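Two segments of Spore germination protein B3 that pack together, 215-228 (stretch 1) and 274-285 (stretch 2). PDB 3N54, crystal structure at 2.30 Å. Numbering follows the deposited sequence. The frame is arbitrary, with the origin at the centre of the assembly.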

ATOM      1  N   VAL A 215      -0.771  16.311  11.804  1.00 57.92           N
ATOM      2  CA  VAL A 215      -0.017  17.319  12.545  1.00 58.13           C
ATOM      3  C   VAL A 215       1.470  17.276  12.208  1.00 54.69           C
ATOM      4  O   VAL A 215       2.015  16.215  11.926  1.00 52.46           O
ATOM      5  N   MET A 216       2.106  18.445  12.224  1.00 54.61           N
ATOM      6  CA  MET A 216       3.555  18.561  12.070  1.00 52.13           C
ATOM      7  C   MET A 216       4.129  19.122  13.369  1.00 52.85           C
ATOM      8  O   MET A 216       3.971  20.309  13.647  1.00 55.00           O
ATOM      9  N   PRO A 217       4.769  18.268  14.182  1.00 51.35           N
ATOM     10  CA  PRO A 217       5.444  18.750  15.383  1.00 52.33           C
ATOM     11  C   PRO A 217       6.900  19.084  15.092  1.00 50.73           C
ATOM     12  O   PRO A 217       7.596  18.303  14.444  1.00 48.65           O
ATOM     13  N   THR A 218       7.350  20.243  15.556  1.00 51.95           N
ATOM     14  CA  THR A 218       8.745  20.631  15.400  1.00 51.10           C
ATOM     15  C   THR A 218       9.124  21.594  16.526  1.00 53.28           C
ATOM     16  O   THR A 218       8.483  21.593  17.580  1.00 54.72           O
ATOM     17  N   THR A 219      10.176  22.383  16.328  1.00 53.50           N
ATOM     18  CA  THR A 219      10.621  23.313  17.351  1.00 55.80           C
ATOM     19  C   THR A 219      11.038  24.656  16.770  1.00 57.39           C
ATOM     20  O   THR A 219      11.406  24.758  15.601  1.00 56.46           O
ATOM     21  N   ASP A 220      10.950  25.682  17.609  1.00 60.17           N
ATOM     22  CA  ASP A 220      11.434  27.010  17.292  1.00 62.69           C
ATOM     23  C   ASP A 220      12.358  27.407  18.433  1.00 64.15           C
ATOM     24  O   ASP A 220      11.895  27.670  19.541  1.00 65.97           O
ATOM     25  N   LYS A 221      13.662  27.424  18.161  1.00 63.68           N
ATOM     26  CA  LYS A 221      14.678  27.712  19.177  1.00 65.16           C
ATOM     27  C   LYS A 221      14.532  26.786  20.395  1.00 64.29           C
ATOM     28  O   LYS A 221      14.638  27.221  21.545  1.00 66.48           O
ATOM     29  N   GLY A 222      14.277  25.508  20.123  1.00 61.41           N
ATOM     30  CA  GLY A 222      14.142  24.489  21.164  1.00 60.97           C
ATOM     31  C   GLY A 222      12.746  24.294  21.738  1.00 61.64           C
ATOM     32  O   GLY A 222      12.495  23.300  22.417  1.00 61.08           O
ATOM     33  N   HIS A 223      11.836  25.229  21.473  1.00 63.31           N
ATOM     34  CA  HIS A 223      10.482  25.166  22.028  1.00 64.85           C
ATOM     35  C   HIS A 223       9.533  24.417  21.109  1.00 62.74           C
ATOM     36  O   HIS A 223       9.418  24.771  19.943  1.00 61.88           O
ATOM     37  N   PRO A 224       8.843  23.385  21.629  1.00 62.53           N
ATOM     38  CA  PRO A 224       7.904  22.637  20.794  1.00 61.10           C
ATOM     39  C   PRO A 224       6.803  23.494  20.171  1.00 62.93           C
ATOM     40  O   PRO A 224       6.188  24.312  20.851  1.00 66.35           O
ATOM     41  N   ILE A 225       6.591  23.317  18.873  1.00 61.40           N
ATOM     42  CA  ILE A 225       5.482  23.951  18.171  1.00 63.30           C
ATOM     43  C   ILE A 225       4.856  22.909  17.254  1.00 61.41           C
ATOM     44  O   ILE A 225       5.566  22.093  16.662  1.00 58.48           O
ATOM     45  N   THR A 226       3.532  22.917  17.169  1.00 63.75           N
ATOM     46  CA  THR A 226       2.809  21.959  16.336  1.00 62.59           C
ATOM     47  C   THR A 226       1.820  22.681  15.436  1.00 64.96           C
ATOM     48  O   THR A 226       1.173  23.645  15.853  1.00 68.54           O
ATOM     49  N   PHE A 227       1.728  22.210  14.195  1.00 63.44           N
ATOM     50  CA  PHE A 227       0.833  22.761  13.194  1.00 65.77           C
ATOM     51  C   PHE A 227      -0.139  21.669  12.749  1.00 65.53           C
ATOM     52  O   PHE A 227       0.265  20.714  12.086  1.00 62.43           O
ATOM     53  N   GLU A 228      -1.408  21.806  13.132  1.00 69.39           N
ATOM     54  CA  GLU A 228      -2.442  20.832  12.787  1.00 70.00           C
ATOM     55  C   GLU A 228      -3.180  21.279  11.529  1.00 71.52           C
ATOM     56  O   GLU A 228      -3.703  22.391  11.474  1.00 74.99           O
ATOM     57  N   HIS A 274       4.254  34.663  10.701  1.00101.11           N
ATOM     58  CA  HIS A 274       4.952  34.469   9.427  1.00 98.85           C
ATOM     59  C   HIS A 274       6.247  33.696   9.649  1.00 93.56           C
ATOM     60  O   HIS A 274       6.637  32.868   8.824  1.00 89.80           O
ATOM     61  N   ARG A 275       6.900  33.974  10.775  1.00 93.31           N
ATOM     62  CA  ARG A 275       8.133  33.301  11.148  1.00 89.08           C
ATOM     63  C   ARG A 275       7.897  31.813  11.433  1.00 83.32           C
ATOM     64  O   ARG A 275       8.623  30.965  10.919  1.00 79.65           O
ATOM     65  N   LEU A 276       6.885  31.498  12.242  1.00 82.70           N
ATOM     66  CA  LEU A 276       6.543  30.100  12.538  1.00 77.98           C
ATOM     67  C   LEU A 276       6.105  29.359  11.278  1.00 75.21           C
ATOM     68  O   LEU A 276       6.460  28.195  11.077  1.00 71.11           O
ATOM     69  N   GLU A 277       5.326  30.037  10.441  1.00 77.54           N
ATOM     70  CA  GLU A 277       4.901  29.490   9.159  1.00 75.74           C
ATOM     71  C   GLU A 277       6.101  29.070   8.326  1.00 72.72           C
ATOM     72  O   GLU A 277       6.100  27.994   7.725  1.00 69.42           O
ATOM     73  N   ASN A 278       7.123  29.921   8.305  1.00 74.10           N
ATOM     74  CA  ASN A 278       8.343  29.645   7.560  1.00 72.22           C
ATOM     75  C   ASN A 278       9.042  28.386   8.075  1.00 67.40           C
ATOM     76  O   ASN A 278       9.557  27.596   7.286  1.00 65.05           O
ATOM     77  N   ILE A 279       9.045  28.204   9.397  1.00 66.20           N
ATOM     78  CA  ILE A 279       9.664  27.032  10.017  1.00 62.25           C
ATOM     79  C   ILE A 279       8.949  25.751   9.585  1.00 59.10           C
ATOM     80  O   ILE A 279       9.597  24.779   9.200  1.00 56.48           O
ATOM     81  N   PHE A 280       7.619  25.757   9.644  1.00 59.51           N
ATOM     82  CA  PHE A 280       6.827  24.599   9.228  1.00 57.04           C
ATOM     83  C   PHE A 280       6.993  24.325   7.735  1.00 56.13           C
ATOM     84  O   PHE A 280       7.129  23.177   7.322  1.00 53.56           O
ATOM     85  N   GLU A 281       6.967  25.388   6.935  1.00 58.89           N
ATOM     86  CA  GLU A 281       7.124  25.287   5.480  1.00 58.86           C
ATOM     87  C   GLU A 281       8.449  24.650   5.098  1.00 56.58           C
ATOM     88  O   GLU A 281       8.483  23.721   4.289  1.00 54.95           O
ATOM     89  N   LYS A 282       9.533  25.155   5.679  1.00 57.02           N
ATOM     90  CA  LYS A 282      10.873  24.642   5.396  1.00 55.74           C
ATOM     91  C   LYS A 282      11.020  23.177   5.796  1.00 52.16           C
ATOM     92  O   LYS A 282      11.690  22.412   5.107  1.00 50.89           O
ATOM     93  N   LYS A 283      10.393  22.789   6.905  1.00 50.96           N
ATOM     94  CA  LYS A 283      10.448  21.402   7.360  1.00 48.22           C
ATOM     95  C   LYS A 283       9.777  20.469   6.351  1.00 46.69           C
ATOM     96  O   LYS A 283      10.342  19.444   5.981  1.00 45.15           O
ATOM     97  N   LEU A 284       8.580  20.826   5.900  1.00 47.39           N
ATOM     98  CA  LEU A 284       7.881  20.006   4.912  1.00 46.46           C
ATOM     99  C   LEU A 284       8.751  19.844   3.668  1.00 46.44           C
ATOM    100  O   LEU A 284       8.861  18.747   3.112  1.00 45.13           O
ATOM    101  N   GLU A 285       9.378  20.938   3.248  1.00 48.44           N
ATOM    102  CA  GLU A 285      10.216  20.929   2.059  1.00 49.48           C
ATOM    103  C   GLU A 285      11.397  19.975   2.189  1.00 48.02           C
ATOM    104  O   GLU A 285      11.636  19.164   1.299  1.00 47.39           O
TER

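A helix laid across a β-hairpin illustrates a general rule: strand alternation decides which side chains face the helix, and rotamers decide how they fill the space. In this spore germination protein, Met 216, Thr 218 and Asp 220 on one strand and Ile 225 and Phe 227 on the other point toward helix 274-285, whereas Pro 217, Thr 219 and Thr 226 point away. The strands are joined by a type I' turn from Asp 220 to His 223.

Phe 280, with chi1 at m, is the centrepiece, covered more extensively than any other residue in the contact. Its ring lies under Phe 227 CB, which sits 3.5 Å from the ring centroid and almost on the ring normal, a CH-pi contact. Phe 227 is t at chi1, and the end of its side chain leads away; the two rings make an oblique pair, centroids 5.3 Å apart and planes at 39°. At the edge of the Phe 280 ring lies the sulfur of Met 216, with SD 3.7 Å from Phe 280 CD1. The t,t arm of Met 216 reaches in toward the helix, and m at chi3 turns CE along it, to 3.7 Å from Leu 284 CB. Thr 218, t at chi1, directs its methyl to the same ring, CG2 lying 3.6 Å from Phe 280 CE1.

Near the turn, Ile 225 adopts p,t, which carries CD1 to within 3.4 Å of Leu 276 CD2 and 3.8 Å of Phe 280 CZ. Ile 279, m,t, brings CD1 to 3.4 Å from Asp 220 OD2.

Polar side chains also take part in the contact. The CA-to-CB bond of Arg 275 points sideways, but its extended t,t,t chain, with chi4 at -79°, brings the guanidinium to the hairpin, where NH1 donates a hydrogen bond to Asp 220 OD1 at 2.7 Å, within a salt bridge. Lys 283 instead contributes its aliphatic length, CD lying 3.7 Å from Thr 218 CB.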

ATOM      1  CB  VAL A 215      -0.170  17.128  14.069  1.00 60.12           C
ATOM      2  CG1 VAL A 215      -1.613  17.354  14.492  1.00 63.78           C
ATOM      3  CG2 VAL A 215       0.303  15.735  14.486  1.00 58.83           C
ATOM      4  CB  MET A 216       3.929  19.482  10.905  1.00 52.05           C
ATOM      5  CG  MET A 216       5.439  19.740  10.784  1.00 50.67           C
ATOM      6  SD  MET A 216       5.878  20.991   9.569  1.00 51.89           S
ATOM      7  CE  MET A 216       5.536  20.163   8.033  1.00 49.45           C
ATOM      8  CB  PRO A 217       5.362  17.556  16.336  1.00 52.39           C
ATOM      9  CG  PRO A 217       5.312  16.353  15.436  1.00 50.60           C
ATOM     10  CD  PRO A 217       4.815  16.798  14.079  1.00 49.66           C
ATOM     11  CB  THR A 218       9.019  21.222  13.991  1.00 50.59           C
ATOM     12  OG1 THR A 218      10.431  21.392  13.807  1.00 49.97           O
ATOM     13  CG2 THR A 218       8.307  22.552  13.799  1.00 52.92           C
ATOM     14  CB  THR A 219      11.817  22.745  18.136  1.00 55.45           C
ATOM     15  OG1 THR A 219      12.848  22.367  17.218  1.00 54.16           O
ATOM     16  CG2 THR A 219      11.405  21.533  18.957  1.00 54.82           C
ATOM     17  CB  ASP A 220      10.284  28.007  17.163  1.00 65.61           C
ATOM     18  CG  ASP A 220      10.773  29.436  16.985  1.00 69.61           C
ATOM     19  OD1 ASP A 220      10.072  30.367  17.431  1.00 74.35           O
ATOM     20  OD2 ASP A 220      11.870  29.630  16.415  1.00 69.72           O
ATOM     21  CB  LYS A 221      14.634  29.195  19.583  1.00 69.19           C
ATOM     22  CG  LYS A 221      15.057  30.150  18.466  1.00 71.36           C
ATOM     23  CD  LYS A 221      14.719  31.598  18.803  1.00 76.82           C
ATOM     24  CE  LYS A 221      15.374  32.590  17.843  1.00 79.65           C
ATOM     25  NZ  LYS A 221      16.776  32.934  18.226  1.00 82.44           N
ATOM     26  CB  HIS A 223       9.935  26.570  22.266  1.00 68.47           C
ATOM     27  CG  HIS A 223      10.785  27.398  23.176  1.00 70.61           C
ATOM     28  ND1 HIS A 223      11.031  27.044  24.485  1.00 71.83           N
ATOM     29  CD2 HIS A 223      11.437  28.565  22.971  1.00 72.73           C
ATOM     30  CE1 HIS A 223      11.806  27.957  25.045  1.00 73.97           C
ATOM     31  NE2 HIS A 223      12.063  28.892  24.149  1.00 74.09           N
ATOM     32  CB  PRO A 224       7.291  21.631  21.774  1.00 61.65           C
ATOM     33  CG  PRO A 224       8.332  21.419  22.783  1.00 62.38           C
ATOM     34  CD  PRO A 224       9.029  22.740  22.941  1.00 63.66           C
ATOM     35  CB  ILE A 225       5.909  25.212  17.380  1.00 64.33           C
ATOM     36  CG1 ILE A 225       7.058  24.910  16.414  1.00 61.31           C
ATOM     37  CG2 ILE A 225       6.314  26.326  18.343  1.00 67.44           C
ATOM     38  CD1 ILE A 225       7.449  26.091  15.548  1.00 62.33           C
ATOM     39  CB  THR A 226       2.068  20.912  17.187  1.00 63.09           C
ATOM     40  OG1 THR A 226       3.017  20.152  17.941  1.00 61.71           O
ATOM     41  CG2 THR A 226       1.288  19.965  16.313  1.00 61.85           C
ATOM     42  CB  PHE A 227       1.646  23.283  12.009  1.00 64.50           C
ATOM     43  CG  PHE A 227       0.814  23.871  10.905  1.00 66.88           C
ATOM     44  CD1 PHE A 227       0.392  25.188  10.963  1.00 71.05           C
ATOM     45  CD2 PHE A 227       0.466  23.108   9.797  1.00 65.40           C
ATOM     46  CE1 PHE A 227      -0.371  25.737   9.940  1.00 73.47           C
ATOM     47  CE2 PHE A 227      -0.294  23.650   8.773  1.00 67.43           C
ATOM     48  CZ  PHE A 227      -0.711  24.968   8.845  1.00 71.64           C
ATOM     49  CB  GLU A 228      -3.439  20.661  13.940  1.00 73.48           C
ATOM     50  CG  GLU A 228      -4.432  19.513  13.725  1.00 75.02           C
ATOM     51  CD  GLU A 228      -5.516  19.429  14.794  1.00 80.99           C
ATOM     52  OE1 GLU A 228      -5.763  20.431  15.501  1.00 85.98           O
ATOM     53  OE2 GLU A 228      -6.144  18.354  14.909  1.00 82.71           O
ATOM     54  CB  HIS A 274       5.253  35.797   8.725  1.00104.14           C
ATOM     55  CG  HIS A 274       4.079  36.384   8.006  1.00108.95           C
ATOM     56  ND1 HIS A 274       3.474  37.559   8.398  1.00115.38           N
ATOM     57  CD2 HIS A 274       3.397  35.952   6.918  1.00108.57           C
ATOM     58  CE1 HIS A 274       2.472  37.829   7.579  1.00118.88           C
ATOM     59  NE2 HIS A 274       2.404  36.870   6.673  1.00114.67           N
ATOM     60  CB  ARG A 275       8.748  34.002  12.358  1.00 91.45           C
ATOM     61  CG  ARG A 275      10.109  33.502  12.762  1.00 89.26           C
ATOM     62  CD  ARG A 275      10.730  34.447  13.772  1.00 94.08           C
ATOM     63  NE  ARG A 275      11.788  33.801  14.540  1.00 92.38           N
ATOM     64  CZ  ARG A 275      11.583  32.970  15.563  1.00 90.68           C
ATOM     65  NH1 ARG A 275      10.348  32.663  15.959  1.00 90.04           N
ATOM     66  NH2 ARG A 275      12.626  32.443  16.196  1.00 89.26           N
ATOM     67  CB  LEU A 276       5.441  30.005  13.596  1.00 79.52           C
ATOM     68  CG  LEU A 276       5.825  30.329  15.039  1.00 80.98           C
ATOM     69  CD1 LEU A 276       4.617  30.191  15.940  1.00 83.12           C
ATOM     70  CD2 LEU A 276       6.936  29.422  15.519  1.00 77.67           C
ATOM     71  CB  GLU A 277       4.067  30.517   8.390  1.00 80.20           C
ATOM     72  CG  GLU A 277       2.679  30.693   8.965  1.00 82.87           C
ATOM     73  CD  GLU A 277       1.944  31.919   8.452  1.00 88.28           C
ATOM     74  OE1 GLU A 277       2.513  32.695   7.653  1.00 90.00           O
ATOM     75  OE2 GLU A 277       0.783  32.105   8.866  1.00 90.80           O
ATOM     76  CB  ASN A 278       9.304  30.839   7.625  1.00 75.72           C
ATOM     77  CG  ASN A 278      10.371  30.788   6.546  1.00 76.09           C
ATOM     78  OD1 ASN A 278      10.060  30.737   5.354  1.00 78.74           O
ATOM     79  ND2 ASN A 278      11.631  30.811   6.954  1.00 76.26           N
ATOM     80  CB  ILE A 279       9.668  27.127  11.558  1.00 62.63           C
ATOM     81  CG1 ILE A 279      10.559  28.280  12.019  1.00 65.23           C
ATOM     82  CG2 ILE A 279      10.167  25.832  12.175  1.00 59.11           C
ATOM     83  CD1 ILE A 279      10.594  28.464  13.520  1.00 65.97           C
ATOM     84  CB  PHE A 280       5.339  24.808   9.526  1.00 58.79           C
ATOM     85  CG  PHE A 280       5.005  24.906  10.991  1.00 59.46           C
ATOM     86  CD1 PHE A 280       5.325  23.876  11.863  1.00 56.90           C
ATOM     87  CD2 PHE A 280       4.318  26.007  11.486  1.00 62.84           C
ATOM     88  CE1 PHE A 280       5.002  23.959  13.210  1.00 58.51           C
ATOM     89  CE2 PHE A 280       3.986  26.094  12.830  1.00 64.12           C
ATOM     90  CZ  PHE A 280       4.331  25.069  13.694  1.00 61.96           C
ATOM     91  CB  GLU A 281       7.033  26.671   4.832  1.00 62.96           C
ATOM     92  CG  GLU A 281       5.626  27.247   4.760  1.00 65.80           C
ATOM     93  CD  GLU A 281       5.613  28.764   4.594  1.00 70.76           C
ATOM     94  OE1 GLU A 281       6.659  29.350   4.239  1.00 71.85           O
ATOM     95  OE2 GLU A 281       4.550  29.372   4.823  1.00 73.51           O
ATOM     96  CB  LYS A 282      11.947  25.485   6.091  1.00 57.48           C
ATOM     97  CG  LYS A 282      12.236  26.823   5.415  1.00 61.90           C
ATOM     98  CD  LYS A 282      13.362  27.574   6.133  1.00 64.75           C
ATOM     99  CE  LYS A 282      13.916  28.703   5.282  1.00 69.15           C
ATOM    100  NZ  LYS A 282      15.089  29.368   5.916  1.00 71.10           N
ATOM    101  CB  LYS A 283       9.813  21.237   8.748  1.00 47.94           C
ATOM    102  CG  LYS A 283       9.726  19.781   9.195  1.00 45.34           C
ATOM    103  CD  LYS A 283       9.433  19.645  10.673  1.00 45.30           C
ATOM    104  CE  LYS A 283       9.139  18.191  11.039  1.00 44.08           C
ATOM    105  NZ  LYS A 283      10.164  17.231  10.532  1.00 41.89           N
ATOM    106  CB  LEU A 284       6.525  20.621   4.537  1.00 47.98           C
ATOM    107  CG  LEU A 284       5.617  19.802   3.615  1.00 47.28           C
ATOM    108  CD1 LEU A 284       5.238  18.481   4.259  1.00 45.11           C
ATOM    109  CD2 LEU A 284       4.355  20.579   3.247  1.00 49.13           C
ATOM    110  CB  GLU A 285      10.734  22.331   1.736  1.00 52.66           C
ATOM    111  CG  GLU A 285      11.549  22.366   0.456  1.00 54.96           C
ATOM    112  CD  GLU A 285      11.738  23.759  -0.092  1.00 59.75           C
ATOM    113  OE1 GLU A 285      11.902  24.708   0.700  1.00 63.31           O
ATOM    114  OE2 GLU A 285      11.740  23.900  -1.327  1.00 62.94           O
TER